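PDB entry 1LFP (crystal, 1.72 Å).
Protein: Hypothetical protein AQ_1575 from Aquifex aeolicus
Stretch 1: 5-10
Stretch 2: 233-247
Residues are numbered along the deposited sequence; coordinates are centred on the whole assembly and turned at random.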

# COMPACT_ATOMS: atom_id res chain seq x y z
N SER A 5 4.26 8.79 12.88
CA SER A 5 4.77 8.45 11.52
C SER A 5 4.88 6.95 11.39
O SER A 5 5.52 6.45 10.47
CB SER A 5 6.15 9.07 11.30
OG SER A 5 7.08 8.63 12.28
N HIS A 6 4.25 6.23 12.31
CA HIS A 6 4.31 4.77 12.32
C HIS A 6 4.05 4.08 10.99
O HIS A 6 2.92 3.76 10.63
CB HIS A 6 3.43 4.19 13.43
CG HIS A 6 4.15 4.08 14.74
ND1 HIS A 6 3.58 3.52 15.87
CD2 HIS A 6 5.41 4.44 15.09
CE1 HIS A 6 4.47 3.53 16.85
NE2 HIS A 6 5.58 4.08 16.41
N TRP A 7 5.15 3.87 10.29
CA TRP A 7 5.18 3.26 8.98
C TRP A 7 4.64 4.13 7.86
O TRP A 7 3.45 4.14 7.55
CB TRP A 7 4.53 1.88 9.00
CG TRP A 7 5.59 0.84 8.87
CD1 TRP A 7 6.79 0.83 9.53
CD2 TRP A 7 5.64 -0.26 7.96
NE1 TRP A 7 7.58 -0.19 9.08
CE2 TRP A 7 6.90 -0.88 8.11
CE3 TRP A 7 4.74 -0.78 7.02
CZ2 TRP A 7 7.29 -2.00 7.36
CZ3 TRP A 7 5.12 -1.90 6.27
CH2 TRP A 7 6.38 -2.49 6.45
N ALA A 8 5.58 4.86 7.29
CA ALA A 8 5.41 5.78 6.19
C ALA A 8 6.88 5.94 5.80
O ALA A 8 7.31 6.97 5.29
CB ALA A 8 4.86 7.10 6.71
N GLN A 9 7.63 4.87 6.06
CA GLN A 9 9.06 4.83 5.81
C GLN A 9 9.51 4.35 4.45
O GLN A 9 9.61 3.14 4.20
CB GLN A 9 9.75 3.96 6.86
CG GLN A 9 11.26 3.87 6.66
CD GLN A 9 11.92 2.92 7.64
OE1 GLN A 9 13.14 2.85 7.71
NE2 GLN A 9 11.11 2.18 8.39
N ILE A 10 9.76 5.29 3.56
CA ILE A 10 10.29 5.04 2.23
C ILE A 10 11.69 5.60 2.32
O ILE A 10 12.34 5.86 1.31
CB ILE A 10 9.45 5.70 1.14
CG1 ILE A 10 9.33 7.20 1.43
CG2 ILE A 10 8.07 5.06 1.03
CD1 ILE A 10 8.49 7.95 0.42
N GLN A 233 0.78 -4.36 -0.48
CA GLN A 233 0.75 -3.58 0.73
C GLN A 233 0.87 -4.40 1.98
O GLN A 233 0.34 -5.48 2.06
CB GLN A 233 -0.57 -2.83 0.87
CG GLN A 233 -0.87 -1.75 -0.18
CD GLN A 233 -2.16 -1.02 0.16
OE1 GLN A 233 -3.12 -0.98 -0.63
NE2 GLN A 233 -2.19 -0.45 1.35
N VAL A 234 1.55 -3.86 2.97
CA VAL A 234 1.67 -4.57 4.25
C VAL A 234 1.23 -3.56 5.30
O VAL A 234 1.72 -2.43 5.30
CB VAL A 234 3.10 -4.94 4.56
CG1 VAL A 234 3.16 -5.53 5.93
CG2 VAL A 234 3.64 -5.95 3.53
N ILE A 235 0.31 -3.94 6.18
CA ILE A 235 -0.22 -3.07 7.24
C ILE A 235 -0.12 -3.76 8.58
O ILE A 235 -0.42 -4.94 8.71
CB ILE A 235 -1.71 -2.70 7.01
CG1 ILE A 235 -1.94 -2.24 5.56
CG2 ILE A 235 -2.10 -1.54 7.96
CD1 ILE A 235 -2.90 -3.16 4.77
N ALA A 236 0.36 -3.04 9.59
CA ALA A 236 0.47 -3.64 10.92
C ALA A 236 -0.01 -2.65 11.95
O ALA A 236 -0.09 -1.44 11.68
CB ALA A 236 1.91 -4.06 11.20
N ASN A 237 -0.36 -3.14 13.14
CA ASN A 237 -0.86 -2.24 14.17
C ASN A 237 0.11 -2.01 15.32
O ASN A 237 -0.32 -1.70 16.44
CB ASN A 237 -2.17 -2.74 14.77
CG ASN A 237 -2.03 -4.03 15.55
OD1 ASN A 237 -3.00 -4.48 16.17
ND2 ASN A 237 -0.86 -4.64 15.52
N PHE A 238 1.41 -2.19 15.07
CA PHE A 238 2.39 -1.99 16.14
C PHE A 238 2.55 -0.53 16.55
O PHE A 238 2.22 0.39 15.81
CB PHE A 238 3.77 -2.50 15.71
CG PHE A 238 4.39 -1.72 14.57
CD1 PHE A 238 4.80 -0.38 14.74
CD2 PHE A 238 4.50 -2.29 13.32
CE1 PHE A 238 5.30 0.36 13.67
CE2 PHE A 238 4.99 -1.55 12.23
CZ PHE A 238 5.40 -0.22 12.41
N GLU A 239 3.10 -0.36 17.74
CA GLU A 239 3.39 0.96 18.27
C GLU A 239 4.80 0.85 18.85
O GLU A 239 5.00 0.21 19.88
CB GLU A 239 2.40 1.33 19.37
CG GLU A 239 2.46 2.78 19.81
CD GLU A 239 2.17 3.75 18.69
OE1 GLU A 239 1.34 3.43 17.82
OE2 GLU A 239 2.76 4.85 18.68
N ILE A 240 5.78 1.43 18.14
CA ILE A 240 7.20 1.39 18.55
C ILE A 240 7.77 2.77 18.87
O ILE A 240 7.56 3.74 18.14
CB ILE A 240 8.09 0.74 17.44
CG1 ILE A 240 7.95 1.49 16.11
CG2 ILE A 240 7.73 -0.72 17.25
CD1 ILE A 240 8.83 2.70 15.97
N PRO A 241 8.53 2.88 19.99
CA PRO A 241 9.14 4.14 20.42
C PRO A 241 10.07 4.73 19.36
O PRO A 241 11.16 4.20 19.15
CB PRO A 241 9.91 3.74 21.69
CG PRO A 241 9.11 2.60 22.23
CD PRO A 241 8.79 1.81 20.97
N GLU A 242 9.65 5.81 18.71
CA GLU A 242 10.46 6.45 17.68
C GLU A 242 11.84 5.80 17.50
O GLU A 242 12.77 6.08 18.26
CB GLU A 242 10.64 7.94 17.98
CG GLU A 242 11.49 8.65 16.94
CD GLU A 242 10.94 8.47 15.54
OE1 GLU A 242 9.90 9.08 15.22
OE2 GLU A 242 11.56 7.71 14.76
N GLU A 243 11.94 4.93 16.50
CA GLU A 243 13.16 4.20 16.20
C GLU A 243 13.32 4.10 14.69
O GLU A 243 12.40 3.68 14.00
CB GLU A 243 13.09 2.79 16.77
CG GLU A 243 14.06 2.49 17.88
CD GLU A 243 14.10 1.00 18.14
OE1 GLU A 243 14.71 0.27 17.33
OE2 GLU A 243 13.53 0.57 19.16
N ILE A 244 14.49 4.46 14.18
CA ILE A 244 14.75 4.39 12.75
C ILE A 244 15.65 3.19 12.46
O ILE A 244 15.77 2.75 11.32
CB ILE A 244 15.39 5.70 12.22
CG1 ILE A 244 16.25 5.43 10.99
CG2 ILE A 244 16.19 6.38 13.32
CD1 ILE A 244 15.57 5.73 9.67
N LEU A 245 16.26 2.66 13.52
CA LEU A 245 17.14 1.50 13.40
C LEU A 245 16.53 0.47 12.46
O LEU A 245 15.57 -0.22 12.82
CB LEU A 245 17.38 0.86 14.78
CG LEU A 245 18.00 1.72 15.89
CD1 LEU A 245 19.32 2.31 15.41
CD2 LEU A 245 17.03 2.83 16.28
N GLN A 246 17.09 0.39 11.25
CA GLN A 246 16.67 -0.54 10.20
C GLN A 246 15.58 -0.00 9.27
O GLN A 246 15.13 1.13 9.43
CB GLN A 246 16.23 -1.88 10.79
CG GLN A 246 16.94 -3.06 10.16
CD GLN A 246 15.97 -4.15 9.74
OE1 GLN A 246 14.92 -3.87 9.15
NE2 GLN A 246 16.31 -5.40 10.02
N LYS A 247 15.18 -0.82 8.31
CA LYS A 247 14.15 -0.45 7.33
C LYS A 247 12.80 -0.25 8.01
O LYS A 247 12.77 -0.23 9.26
CB LYS A 247 14.00 -1.53 6.25
CG LYS A 247 15.29 -2.01 5.60
CD LYS A 247 15.02 -3.21 4.70
CE LYS A 247 16.31 -3.85 4.20
NZ LYS A 247 16.06 -5.07 3.38
O HOH W 1 9.94 8.58 11.87

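Residues 5-10 form no regular helix or strand. The second stretch has strands at 233-236 and 238-239, then continues as loop or turn. Their backbones stay well separated: the CA atoms of His6 and Glu239 are 7.1 Å apart, and those of Gln9 and Lys247 are 7.5 Å apart. No hydrogen bond joins backbone to backbone, so side chains from the first stretch bridge the gap.

His6 has the largest area covered by the other stretch. Its NE2 donates a hydrogen bond to Ile240 O at 2.7 Å, with an N-H...O angle of 153°. The acceptor lies near the ring plane, where the N-H points.

Phe238 turns its ring edge toward the faces of two aromatic residues. With His6 the centroids are 5.4 Å apart and the planes meet at 59°. With the five-membered ring of Trp7 the centroids are 5.2 Å apart and the planes nearly perpendicular, at 89°. Trp7 CD1 comes within 3.4 Å of Phe238 CZ. The six-membered ring of Trp7 reaches Val234, with Trp7 CZ3 4.0 Å from Val234 CB.

Gln9 is extended, with chi1 and chi2 both t. Its side chain reaches the end of the second stretch, where NE2 lies 3.1 Å from Lys247 O.

Water 1 links Ser5 OG, at 2.9 Å, to Glu242 OE1, to which it donates a weak hydrogen bond at 3.4 Å.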